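Local structure of uncharacterized protein (Streptococcus pneumoniae, 3LFT) at residues A[69-74]-A[95-100]. The protein probably serves as the substrate-binding protein of an ABC transporter, holding L-tryptophan in the cleft between its two lobes. Sequence-based numbering, arbitrary orientation.
Sequences IATPAA and IGANLV. With TRP (tryptophan), chain C.
Leu-99 lays its forked end against Ala-74, one methyl to each part of that residue: CD1 meets the side-chain methyl CB of Ala-74 at 4.0 Å, while CD2 sits over its carbonyl, 3.8 Å from Ala-74 O. One helical turn earlier, Thr-71 offers its methyl to the same loop, CG2 lying 4.0 Å from CB of Ala-97. No hydrogen bond joins 69-74 to 95-100; the four touching residues are buried and meet through methyl groups and one carbonyl. Ala-97 is the third residue of a type I turn closed by Asn-98 N on Ile-95 O at 2.9 Å, and its own carbonyl is bonded by the side-chain amide of Gln-75, the next residue of helix 71-80. The Leu-99 side chain also touches Met-88 of strand 86-89. That strand and its parallel neighbour 65-69 are joined through helix 71-80 in a beta-alpha-beta crossover, in keeping with a periplasmic-binding-protein-like lobe; 95-100 lies in the loop after the second strand.

Thr-71 works in two directions. Its chi1 of -69° keeps OG1 beside the backbone N, facing the ligand, and puts CG2 anti to that N, against Ala-97. Amide and hydroxyl grip the tryptophan carboxylate, one oxygen each: Thr-71 N donates to TRP O at 2.8 Å, nearly straight at 176°, and Thr-71 OG1 donates to TRP OXT at 2.7 Å. Ala-70, the N-cap residue, adds its CB 3.5 Å from TRP O.

The carboxylate thus lies at the N-terminus of helix 71-80, where the helix dipole would be expected to steady its negative charge, while the methyl branch of the same threonine packs on Ala-97, which may help fix the hydroxyl's direction.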
loop_
_atom_site.group_PDB
_atom_site.type_symbol
_atom_site.label_atom_id
_atom_site.label_comp_id
_atom_site.label_asym_id
_atom_site.label_seq_id
_atom_site.Cartn_x
_atom_site.Cartn_y
_atom_site.Cartn_z
ATOM N N ILE A 69 2.787 2.133 -9.969
ATOM C CA ILE A 69 2.932 1.452 -8.670
ATOM C C ILE A 69 2.618 2.452 -7.573
ATOM O O ILE A 69 3.350 3.432 -7.397
ATOM C CB ILE A 69 4.358 0.847 -8.461
ATOM C CG1 ILE A 69 4.780 0.012 -9.676
ATOM C CG2 ILE A 69 4.357 0.003 -7.173
ATOM C CD1 ILE A 69 6.195 -0.608 -9.570
ATOM N N ALA A 70 1.497 2.183 -6.889
ATOM C CA ALA A 70 0.875 3.013 -5.839
ATOM C C ALA A 70 -0.059 4.052 -6.450
ATOM O O ALA A 70 0.106 4.479 -7.603
ATOM C CB ALA A 70 1.917 3.659 -4.877
ATOM N N THR A 71 -1.050 4.440 -5.670
ATOM C CA THR A 71 -2.139 5.290 -6.116
ATOM C C THR A 71 -1.682 6.610 -6.776
ATOM O O THR A 71 -2.151 6.913 -7.865
ATOM C CB THR A 71 -3.169 5.500 -4.963
ATOM O OG1 THR A 71 -3.834 4.265 -4.715
ATOM C CG2 THR A 71 -4.219 6.545 -5.315
ATOM N N PRO A 72 -0.734 7.349 -6.169
ATOM C CA PRO A 72 -0.371 8.610 -6.854
ATOM C C PRO A 72 0.262 8.396 -8.227
ATOM O O PRO A 72 0.108 9.246 -9.111
ATOM C CB PRO A 72 0.618 9.259 -5.893
ATOM C CG PRO A 72 0.206 8.699 -4.536
ATOM C CD PRO A 72 -0.127 7.254 -4.828
ATOM N N ALA A 73 0.978 7.290 -8.417
ATOM C CA ALA A 73 1.567 7.006 -9.721
ATOM C C ALA A 73 0.507 6.635 -10.745
ATOM O O ALA A 73 0.521 7.140 -11.859
ATOM C CB ALA A 73 2.623 5.933 -9.628
ATOM N N ALA A 74 -0.425 5.760 -10.374
ATOM C CA ALA A 74 -1.501 5.403 -11.283
ATOM C C ALA A 74 -2.354 6.627 -11.607
ATOM O O ALA A 74 -2.751 6.786 -12.750
ATOM C CB ALA A 74 -2.364 4.288 -10.688
ATOM N N ILE A 95 -11.908 2.911 -6.970
ATOM C CA ILE A 95 -13.104 3.714 -7.211
ATOM C C ILE A 95 -12.960 5.088 -6.556
ATOM O O ILE A 95 -13.205 6.123 -7.180
ATOM C CB ILE A 95 -14.373 2.989 -6.723
ATOM C CG1 ILE A 95 -14.568 1.687 -7.512
ATOM C CG2 ILE A 95 -15.607 3.886 -6.842
ATOM C CD1 ILE A 95 -15.628 0.756 -6.906
ATOM N N GLY A 96 -12.547 5.094 -5.289
ATOM C CA GLY A 96 -12.331 6.352 -4.575
ATOM C C GLY A 96 -11.200 7.181 -5.154
ATOM O O GLY A 96 -11.205 8.415 -5.009
ATOM N N ALA A 97 -10.250 6.531 -5.821
ATOM C CA ALA A 97 -9.167 7.248 -6.488
ATOM C C ALA A 97 -9.609 7.828 -7.825
ATOM O O ALA A 97 -8.838 8.514 -8.484
ATOM C CB ALA A 97 -7.964 6.310 -6.682
ATOM N N ASN A 98 -10.872 7.594 -8.201
ATOM C CA ASN A 98 -11.434 8.029 -9.492
ATOM C C ASN A 98 -10.688 7.407 -10.679
ATOM O O ASN A 98 -10.565 8.032 -11.736
ATOM C CB ASN A 98 -11.451 9.571 -9.595
ATOM C CG ASN A 98 -12.517 10.093 -10.543
ATOM O OD1 ASN A 98 -12.371 11.171 -11.148
ATOM N ND2 ASN A 98 -13.614 9.384 -10.628
ATOM N N LEU A 99 -10.199 6.177 -10.492
ATOM C CA LEU A 99 -9.444 5.464 -11.524
ATOM C C LEU A 99 -10.300 4.515 -12.354
ATOM O O LEU A 99 -10.019 4.296 -13.542
ATOM C CB LEU A 99 -8.264 4.696 -10.899
ATOM C CG LEU A 99 -7.088 5.589 -10.478
ATOM C CD1 LEU A 99 -6.124 4.836 -9.563
ATOM C CD2 LEU A 99 -6.342 6.110 -11.694
ATOM N N VAL A 100 -11.329 3.952 -11.728
ATOM C CA VAL A 100 -12.264 3.041 -12.398
ATOM C C VAL A 100 -13.666 3.400 -11.961
ATOM O O VAL A 100 -13.849 3.951 -10.870
ATOM C CB VAL A 100 -11.985 1.561 -12.052
ATOM C CG1 VAL A 100 -10.514 1.198 -12.338
ATOM C CG2 VAL A 100 -12.315 1.250 -10.581
HETATM N N TRP C . -1.759 0.344 -1.922
HETATM C CA TRP C . -0.968 1.606 -1.822
HETATM C C TRP C . -1.628 2.686 -2.617
HETATM O O TRP C . -0.981 3.672 -2.982
HETATM C CB TRP C . 0.474 1.354 -2.291
HETATM C CG TRP C . 1.162 0.321 -1.434
HETATM C CD1 TRP C . 1.360 -1.030 -1.720
HETATM C CD2 TRP C . 1.730 0.544 -0.100
HETATM N NE1 TRP C . 2.010 -1.633 -0.669
HETATM C CE2 TRP C . 2.239 -0.765 0.318
HETATM C CE3 TRP C . 1.803 1.654 0.709
HETATM C CZ2 TRP C . 2.831 -0.867 1.564
HETATM C CZ3 TRP C . 2.399 1.515 1.959
HETATM C CH2 TRP C . 2.907 0.264 2.363
HETATM O OXT TRP C . -2.828 2.578 -2.904
#